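PDB 6M4B: membrane-bound protease PH1510, which cleaves proteins preferentially near hydrophobic or aromatic residues, degrading casein and a stomatin homolog in vitro, as a membrane-bound serine protease, here represented by its inactivated protease domain. Local coordinates for residues Thr23-Asp28 / Asn58-Ile63. The protein carries 1 engineered substitution. Residue numbers count along the deposited sequence, not the author numbering.
Sequences TYDQFD and NIVQRI
Residues 23-28 and 58-63 are regular alpha-helical turns that run side by side, their axes 9.6 Å apart at closest approach and only 10° from parallel. Tyr24 stands level with Ile59 (CA to CA 5.5 Å) and, one turn on, Asp28 with Arg62 (CA to CA 7.0 Å). Thr23 contributes its methyl, CG2 lying 4.1 Å from Ile59 CD1, while its OG1 accepts a hydrogen bond from Thr20 N. Tyr24, chi1 t, turns the edge of its ring to Asn58 O (3.5 Å from CE1) and Ile59 N; CE1 is 3.9 Å from Arg62 CB, and Tyr24 CA 3.8 Å from Ile59 CG1. Phe27 (chi1 m) directs its CA-to-CB bond toward 58-63. Ile59 (m, t) CG2 lies over one face of the Phe27 ring, 3.6 Å from its centroid and 6° off the ring normal, a CH-pi contact, while Phe27 CE1 approaches Ile63 CD1 at 4.2 Å. Ile88 of helix 84-90 packs on Phe27, Ile59 and Ile63. Asp28 (chi1 t) OD1 accepts a hydrogen bond from Arg62 NE (3.0 Å, 166°), which is also a salt bridge; Arg62 is t, p, t over chi1-chi3, and its NH2 continues to Glu35 and Thr32. Such near-parallel helices, following successive parallel strands 9-16 and 41-47, are characteristic of the beta-alpha-beta layering of the ClpP/crotonase fold. The chemistry is thus divided: an apolar seam faces the sheet and helix 84-90, and a more accessible arginine with two acidic partners ties helix 21-36 to helix 53-64.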
ATOM      1  N   THR A  23       2.871  -8.432  16.176  1.00 57.68           N
ATOM      2  CA  THR A  23       1.868  -7.321  16.130  1.00 54.15           C
ATOM      3  C   THR A  23       0.976  -7.398  14.900  1.00 48.40           C
ATOM      4  O   THR A  23      -0.235  -7.302  15.020  1.00 47.68           O
ATOM      5  CB  THR A  23       2.513  -5.942  16.149  1.00 57.83           C
ATOM      6  OG1 THR A  23       3.663  -5.958  17.002  1.00 51.63           O
ATOM      7  CG2 THR A  23       1.527  -4.901  16.635  1.00 58.38           C
ATOM      8  N   TYR A  24       1.530  -7.717  13.741  1.00 50.50           N
ATOM      9  CA  TYR A  24       0.648  -8.016  12.605  1.00 53.12           C
ATOM     10  C   TYR A  24      -0.392  -9.043  12.996  1.00 55.15           C
ATOM     11  O   TYR A  24      -1.568  -8.792  12.807  1.00 58.16           O
ATOM     12  CB  TYR A  24       1.364  -8.450  11.292  1.00 51.77           C
ATOM     13  CG  TYR A  24       0.355  -8.868  10.234  1.00 52.53           C
ATOM     14  CD1 TYR A  24      -0.347  -7.930   9.491  1.00 50.16           C
ATOM     15  CD2 TYR A  24       0.048 -10.219  10.019  1.00 56.91           C
ATOM     16  CE1 TYR A  24      -1.310  -8.325   8.545  1.00 49.25           C
ATOM     17  CE2 TYR A  24      -0.904 -10.619   9.079  1.00 52.12           C
ATOM     18  CZ  TYR A  24      -1.582  -9.674   8.338  1.00 55.72           C
ATOM     19  OH  TYR A  24      -2.545 -10.093   7.411  1.00 56.78           O
ATOM     20  N   ASP A  25       0.031 -10.212  13.509  1.00 67.48           N
ATOM     21  CA  ASP A  25      -0.923 -11.334  13.837  1.00 62.06           C
ATOM     22  C   ASP A  25      -2.007 -10.882  14.841  1.00 48.21           C
ATOM     23  O   ASP A  25      -3.167 -11.267  14.703  1.00 49.26           O
ATOM     24  CB  ASP A  25      -0.230 -12.584  14.417  1.00 61.35           C
ATOM     25  CG  ASP A  25       0.715 -13.252  13.454  1.00 62.62           C
ATOM     26  OD1 ASP A  25       0.460 -13.309  12.238  1.00 64.09           O
ATOM     27  OD2 ASP A  25       1.737 -13.755  13.938  1.00 72.46           O
ATOM     28  N   GLN A  26      -1.623 -10.030  15.793  1.00 44.49           N
ATOM     29  CA  GLN A  26      -2.580  -9.438  16.732  1.00 47.70           C
ATOM     30  C   GLN A  26      -3.665  -8.608  15.998  1.00 52.44           C
ATOM     31  O   GLN A  26      -4.840  -8.901  16.158  1.00 53.59           O
ATOM     32  CB  GLN A  26      -1.888  -8.584  17.768  1.00 50.47           C
ATOM     33  CG  GLN A  26      -0.910  -9.347  18.660  1.00 57.67           C
ATOM     34  CD  GLN A  26      -0.255  -8.425  19.668  1.00 70.55           C
ATOM     35  OE1 GLN A  26       0.887  -7.981  19.489  1.00 74.54           O
ATOM     36  NE2 GLN A  26      -1.013  -8.049  20.693  1.00 83.78           N
ATOM     37  N   PHE A  27      -3.268  -7.630  15.168  1.00 50.62           N
ATOM     38  CA  PHE A  27      -4.226  -6.869  14.326  1.00 46.47           C
ATOM     39  C   PHE A  27      -5.014  -7.792  13.449  1.00 50.22           C
ATOM     40  O   PHE A  27      -6.233  -7.609  13.277  1.00 50.69           O
ATOM     41  CB  PHE A  27      -3.528  -5.841  13.400  1.00 41.97           C
ATOM     42  CG  PHE A  27      -3.164  -4.538  14.056  1.00 38.29           C
ATOM     43  CD1 PHE A  27      -4.014  -3.456  13.983  1.00 43.53           C
ATOM     44  CD2 PHE A  27      -1.958  -4.364  14.679  1.00 42.00           C
ATOM     45  CE1 PHE A  27      -3.667  -2.228  14.528  1.00 41.86           C
ATOM     46  CE2 PHE A  27      -1.606  -3.140  15.242  1.00 42.49           C
ATOM     47  CZ  PHE A  27      -2.464  -2.066  15.151  1.00 40.50           C
ATOM     48  N   ASP A  28      -4.351  -8.775  12.843  1.00 49.39           N
ATOM     49  CA  ASP A  28      -5.119  -9.699  11.969  1.00 51.63           C
ATOM     50  C   ASP A  28      -6.232 -10.429  12.760  1.00 51.27           C
ATOM     51  O   ASP A  28      -7.383 -10.549  12.285  1.00 45.10           O
ATOM     52  CB  ASP A  28      -4.210 -10.719  11.286  1.00 47.38           C
ATOM     53  CG  ASP A  28      -4.937 -11.599  10.289  1.00 48.19           C
ATOM     54  OD1 ASP A  28      -5.905 -11.169   9.637  1.00 44.95           O
ATOM     55  OD2 ASP A  28      -4.520 -12.773  10.127  1.00 66.13           O
ATOM     56  N   ASN A  58       2.185  -4.330   6.325  1.00 40.10           N
ATOM     57  CA  ASN A  58       1.155  -5.372   6.333  1.00 47.33           C
ATOM     58  C   ASN A  58       0.007  -5.012   7.271  1.00 46.11           C
ATOM     59  O   ASN A  58      -1.149  -5.273   6.928  1.00 44.16           O
ATOM     60  CB  ASN A  58       1.717  -6.753   6.740  1.00 52.14           C
ATOM     61  CG  ASN A  58       2.826  -7.243   5.806  1.00 52.73           C
ATOM     62  OD1 ASN A  58       2.750  -7.089   4.591  1.00 51.76           O
ATOM     63  ND2 ASN A  58       3.858  -7.841   6.384  1.00 52.83           N
ATOM     64  N   ILE A  59       0.311  -4.351   8.409  1.00 40.81           N
ATOM     65  CA  ILE A  59      -0.767  -3.879   9.276  1.00 45.35           C
ATOM     66  C   ILE A  59      -1.587  -2.827   8.530  1.00 42.65           C
ATOM     67  O   ILE A  59      -2.814  -2.925   8.433  1.00 42.62           O
ATOM     68  CB  ILE A  59      -0.256  -3.310  10.597  1.00 42.84           C
ATOM     69  CG1 ILE A  59       0.388  -4.427  11.410  1.00 44.38           C
ATOM     70  CG2 ILE A  59      -1.422  -2.660  11.370  1.00 38.59           C
ATOM     71  CD1 ILE A  59       1.122  -3.942  12.658  1.00 45.33           C
ATOM     72  N   VAL A  60      -0.916  -1.831   7.979  1.00 37.94           N
ATOM     73  CA  VAL A  60      -1.647  -0.799   7.212  1.00 44.52           C
ATOM     74  C   VAL A  60      -2.557  -1.428   6.151  1.00 42.32           C
ATOM     75  O   VAL A  60      -3.726  -1.049   5.999  1.00 40.75           O
ATOM     76  CB  VAL A  60      -0.697   0.212   6.562  1.00 40.82           C
ATOM     77  CG1 VAL A  60      -1.406   1.027   5.500  1.00 41.73           C
ATOM     78  CG2 VAL A  60      -0.111   1.126   7.630  1.00 42.32           C
ATOM     79  N   GLN A  61      -2.016  -2.380   5.415  1.00 44.47           N
ATOM     80  CA  GLN A  61      -2.785  -2.993   4.339  1.00 48.60           C
ATOM     81  C   GLN A  61      -3.935  -3.863   4.886  1.00 46.43           C
ATOM     82  O   GLN A  61      -4.981  -3.969   4.271  1.00 42.07           O
ATOM     83  CB  GLN A  61      -1.892  -3.806   3.382  1.00 49.97           C
ATOM     84  CG  GLN A  61      -2.240  -3.535   1.903  1.00 59.46           C
ATOM     85  CD  GLN A  61      -2.598  -4.764   1.149  1.00 63.38           C
ATOM     86  OE1 GLN A  61      -2.919  -5.788   1.745  1.00 70.93           O
ATOM     87  NE2 GLN A  61      -2.585  -4.672  -0.163  1.00 64.72           N
ATOM     88  N   ARG A  62      -3.738  -4.487   6.025  1.00 43.28           N
ATOM     89  CA  ARG A  62      -4.845  -5.234   6.650  1.00 46.33           C
ATOM     90  C   ARG A  62      -6.015  -4.297   7.022  1.00 41.88           C
ATOM     91  O   ARG A  62      -7.168  -4.605   6.744  1.00 45.36           O
ATOM     92  CB  ARG A  62      -4.354  -5.954   7.891  1.00 43.83           C
ATOM     93  CG  ARG A  62      -5.366  -6.842   8.570  1.00 46.37           C
ATOM     94  CD  ARG A  62      -5.833  -7.932   7.643  1.00 46.94           C
ATOM     95  NE  ARG A  62      -6.861  -8.732   8.262  1.00 51.34           N
ATOM     96  CZ  ARG A  62      -8.173  -8.585   8.118  1.00 56.19           C
ATOM     97  NH1 ARG A  62      -8.710  -7.603   7.380  1.00 59.33           N
ATOM     98  NH2 ARG A  62      -8.976  -9.459   8.735  1.00 51.63           N
ATOM     99  N   ILE A  63      -5.684  -3.153   7.597  1.00 37.51           N
ATOM    100  CA  ILE A  63      -6.685  -2.138   7.897  1.00 36.18           C
ATOM    101  C   ILE A  63      -7.374  -1.652   6.625  1.00 41.63           C
ATOM    102  O   ILE A  63      -8.604  -1.575   6.575  1.00 37.81           O
ATOM    103  CB  ILE A  63      -6.062  -0.989   8.680  1.00 37.30           C
ATOM    104  CG1 ILE A  63      -5.671  -1.513  10.067  1.00 36.93           C
ATOM    105  CG2 ILE A  63      -7.000   0.212   8.776  1.00 36.54           C
ATOM    106  CD1 ILE A  63      -4.742  -0.626  10.828  1.00 41.20           C
TER